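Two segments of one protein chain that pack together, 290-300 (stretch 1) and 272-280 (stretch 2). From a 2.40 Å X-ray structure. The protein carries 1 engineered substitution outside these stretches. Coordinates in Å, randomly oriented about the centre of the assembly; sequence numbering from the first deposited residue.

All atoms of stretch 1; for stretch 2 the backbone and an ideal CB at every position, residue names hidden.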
# COMPACT_ATOMS: atom_id res chain seq x y z
N ALA A 290 -28.31 9.22 -6.98
CA ALA A 290 -28.00 8.64 -5.68
C ALA A 290 -29.25 8.71 -4.82
O ALA A 290 -30.13 9.56 -5.04
CB ALA A 290 -26.83 9.36 -5.00
N GLN A 291 -29.30 7.84 -3.83
CA GLN A 291 -30.47 7.76 -2.96
C GLN A 291 -30.04 7.42 -1.55
O GLN A 291 -29.13 6.62 -1.34
CB GLN A 291 -31.47 6.72 -3.47
CG GLN A 291 -32.78 6.73 -2.73
CD GLN A 291 -33.77 5.74 -3.29
OE1 GLN A 291 -34.94 6.05 -3.50
NE2 GLN A 291 -33.30 4.52 -3.55
N VAL A 292 -30.70 8.04 -0.57
CA VAL A 292 -30.38 7.84 0.84
C VAL A 292 -31.67 7.47 1.55
O VAL A 292 -32.64 8.23 1.53
CB VAL A 292 -29.76 9.09 1.48
CG1 VAL A 292 -29.52 8.85 2.97
CG2 VAL A 292 -28.47 9.45 0.77
N ILE A 293 -31.66 6.31 2.21
CA ILE A 293 -32.79 5.80 2.97
C ILE A 293 -32.37 5.74 4.42
O ILE A 293 -31.32 5.17 4.75
CB ILE A 293 -33.23 4.41 2.47
CG1 ILE A 293 -33.72 4.49 1.02
CG2 ILE A 293 -34.32 3.84 3.37
CD1 ILE A 293 -35.02 5.23 0.87
N GLY A 294 -33.19 6.30 5.30
CA GLY A 294 -32.91 6.23 6.72
C GLY A 294 -31.77 7.12 7.17
O GLY A 294 -30.96 6.71 8.01
N PHE A 295 -31.65 8.31 6.59
CA PHE A 295 -30.71 9.29 7.10
C PHE A 295 -31.18 9.78 8.46
O PHE A 295 -32.32 10.21 8.61
CB PHE A 295 -30.57 10.47 6.14
CG PHE A 295 -29.66 11.55 6.64
CD1 PHE A 295 -30.13 12.50 7.54
CD2 PHE A 295 -28.35 11.62 6.22
CE1 PHE A 295 -29.30 13.50 8.01
CE2 PHE A 295 -27.51 12.62 6.68
CZ PHE A 295 -27.98 13.56 7.58
N GLU A 296 -30.30 9.71 9.46
CA GLU A 296 -30.59 10.25 10.78
C GLU A 296 -29.49 11.22 11.17
O GLU A 296 -28.31 10.85 11.20
CB GLU A 296 -30.72 9.16 11.84
CG GLU A 296 -31.05 9.75 13.21
CD GLU A 296 -31.23 8.71 14.31
OE1 GLU A 296 -30.33 8.60 15.17
OE2 GLU A 296 -32.26 8.00 14.30
N GLY A 297 -29.89 12.47 11.45
CA GLY A 297 -29.02 13.45 12.07
C GLY A 297 -29.48 13.65 13.51
O GLY A 297 -30.65 13.41 13.84
N ARG A 298 -28.56 14.07 14.36
CA ARG A 298 -28.87 14.29 15.77
C ARG A 298 -28.38 15.66 16.20
O ARG A 298 -27.28 16.08 15.80
CB ARG A 298 -28.26 13.22 16.66
CG ARG A 298 -28.84 11.85 16.45
CD ARG A 298 -28.50 10.92 17.58
NE ARG A 298 -29.02 9.58 17.35
CZ ARG A 298 -28.79 8.55 18.15
NH1 ARG A 298 -28.05 8.71 19.24
NH2 ARG A 298 -29.29 7.36 17.86
N LYS A 299 -29.18 16.33 17.02
CA LYS A 299 -28.80 17.63 17.55
C LYS A 299 -27.47 17.51 18.28
O LYS A 299 -27.24 16.57 19.04
CB LYS A 299 -29.87 18.13 18.51
CG LYS A 299 -31.10 18.73 17.85
CD LYS A 299 -31.12 20.24 17.99
CE LYS A 299 -32.51 20.80 17.73
NZ LYS A 299 -32.55 22.28 17.88
N ALA A 300 -26.57 18.46 18.03
CA ALA A 300 -25.28 18.43 18.69
C ALA A 300 -24.59 19.78 18.54
O ALA A 300 -24.88 20.55 17.62
CB ALA A 300 -24.39 17.31 18.12
N UNK A 272 -37.07 14.58 20.25
CA UNK A 272 -36.98 15.78 19.44
C UNK A 272 -35.56 16.16 19.08
O UNK A 272 -35.30 17.27 18.61
CB UNK A 272 -37.65 16.95 20.17
N UNK A 273 -34.63 15.23 19.28
CA UNK A 273 -33.24 15.45 18.95
C UNK A 273 -32.79 14.64 17.74
O UNK A 273 -31.66 14.81 17.29
CB UNK A 273 -32.36 15.11 20.16
N UNK A 274 -33.65 13.77 17.22
CA UNK A 274 -33.35 12.98 16.04
C UNK A 274 -34.18 13.51 14.87
O UNK A 274 -35.40 13.67 15.00
CB UNK A 274 -33.63 11.50 16.29
N UNK A 275 -33.52 13.77 13.75
CA UNK A 275 -34.20 14.11 12.51
C UNK A 275 -33.95 12.99 11.51
O UNK A 275 -32.79 12.68 11.20
CB UNK A 275 -33.72 15.46 11.96
N UNK A 276 -35.04 12.41 11.00
CA UNK A 276 -34.98 11.27 10.09
C UNK A 276 -35.55 11.66 8.73
O UNK A 276 -36.59 12.32 8.64
CB UNK A 276 -35.74 10.07 10.67
N UNK A 277 -34.85 11.24 7.67
CA UNK A 277 -35.16 11.71 6.33
C UNK A 277 -34.75 10.68 5.28
O UNK A 277 -33.86 9.86 5.50
CB UNK A 277 -34.46 13.05 6.06
N UNK A 278 -35.44 10.73 4.14
CA UNK A 278 -35.02 10.07 2.91
C UNK A 278 -34.65 11.14 1.89
O UNK A 278 -35.30 12.20 1.81
CB UNK A 278 -36.12 9.15 2.37
N UNK A 279 -33.61 10.87 1.11
CA UNK A 279 -33.07 11.82 0.15
C UNK A 279 -32.90 11.14 -1.20
O UNK A 279 -32.55 9.96 -1.28
CB UNK A 279 -31.74 12.39 0.64
N UNK A 280 -33.11 11.92 -2.26
CA UNK A 280 -33.02 11.45 -3.64
C UNK A 280 -32.32 12.53 -4.46
O UNK A 280 -32.83 13.64 -4.60
CB UNK A 280 -34.40 11.13 -4.21

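The two segments run antiparallel. From 274 to 277, and again at 279 and 280, the side chains of stretch 2 alternate between the sheet face that carries Gln291, Glu296 and Arg298 and the face that carries Val292 and Phe295; the CB of 278 points sideways.

Position 272 precedes the strand, and an ideal CB there has nothing of stretch 1 within 5.5 Å. Many residues would fit; the deposited one is Gly272.

At 273 the CB points sideways, 4.2 Å from Lys299 CB, and the carbonyl does the pairing, accepting Lys299 N at 2.9 Å from O of 273. Only the aliphatic base of Lys299 lies near, so most chains suit. It is Glu273, poorly ordered, whose CG lies 3.9 Å from Lys299 CB without its carboxylate reaching the ammonium.

Position 274 shares its face with Glu296 and Arg298, which are already joined by a salt bridge, Arg298 NE to Glu296 OE1 at 2.7 Å. An acid could address the arginine, and a long aliphatic or basic chain could lie along the pair. Lys274 is found: its CE packs over one face of the guanidinium, 3.4 Å from Arg298 NH2, even though its NZ comes within 3.6 Å of Arg298 NE, a like-charge approach.

At 275 the CB turns to the other face, beside Gly297, which offers no side chain. Apolar residues of several sizes would suit. Phe275 is found, its ring leading away, so stretch 1 alone does not select its size; its N and O each form a 2.9 Å hydrogen bond, to Gly297 O and from Gly297 N.

Position 276 lies opposite Glu296, so a basic or polar chain is expected. Lys276 has its CE 3.4 Å from Glu296 OE2, but its NZ is 4.3 Å from that OE2, beyond a salt bridge.

At 277 the CB shares the face of Phe295, 4.4 Å from Phe295 O; a small or medium apolar residue would suit. Ala277 adds little bulk and pairs through its backbone, its N 2.9 Å from Phe295 O.

Position 278 sits at the bulge, where stretch 1 turns at Ile293 and Gly294 and leaves Gly294 N available, 5.0 Å from the ideal CB. Asp or Asn, with an oxygen two bonds beyond CB, can reach it. Asp278 OD1 accepts Gly294 N at 2.9 Å.

At 279 the CB meets Val292 CB at 3.9 Å, with Phe295 nearby, calling for a branched or larger aliphatic. Ile279 answers, its CD1 4.3 Å from Phe295 CG.

Position 280 pairs with Gln291, whose OE1 invites a donor on a long chain, such as Gln, Lys or Arg. Gln280 donates from NE2 to Gln291 OE1 at 3.0 Å.

Stretch 2 272-280: GEKFKADIQ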
# COMPACT_ATOMS: atom_id res chain seq x y z
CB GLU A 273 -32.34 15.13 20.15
CG GLU A 273 -32.13 16.33 21.06
CD GLU A 273 -31.90 15.94 22.51
OE1 GLU A 273 -32.77 15.28 23.10
OE2 GLU A 273 -30.84 16.32 23.06
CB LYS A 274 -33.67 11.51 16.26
CG LYS A 274 -32.83 10.83 17.32
CD LYS A 274 -33.36 9.44 17.58
CE LYS A 274 -32.40 8.63 18.42
NZ LYS A 274 -31.86 9.44 19.55
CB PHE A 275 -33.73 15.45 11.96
CG PHE A 275 -34.62 15.99 10.89
CD1 PHE A 275 -34.40 15.67 9.56
CD2 PHE A 275 -35.71 16.79 11.21
CE1 PHE A 275 -35.24 16.15 8.58
CE2 PHE A 275 -36.54 17.27 10.24
CZ PHE A 275 -36.31 16.95 8.91
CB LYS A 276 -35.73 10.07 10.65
CG LYS A 276 -35.24 9.62 12.02
CD LYS A 276 -36.20 8.63 12.67
CE LYS A 276 -35.60 8.03 13.94
NZ LYS A 276 -36.45 6.96 14.52
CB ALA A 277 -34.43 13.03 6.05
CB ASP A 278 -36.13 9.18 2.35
CG ASP A 278 -36.39 7.94 3.21
OD1 ASP A 278 -35.43 7.40 3.79
OD2 ASP A 278 -37.56 7.52 3.31
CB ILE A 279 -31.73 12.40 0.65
CG1 ILE A 279 -31.88 12.90 2.09
CG2 ILE A 279 -31.24 13.49 -0.29
CD1 ILE A 279 -30.57 13.23 2.78
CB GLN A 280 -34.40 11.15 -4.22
CG GLN A 280 -35.03 9.88 -3.67
CD GLN A 280 -36.34 9.54 -4.35
OE1 GLN A 280 -37.13 10.43 -4.65
NE2 GLN A 280 -36.55 8.27 -4.62
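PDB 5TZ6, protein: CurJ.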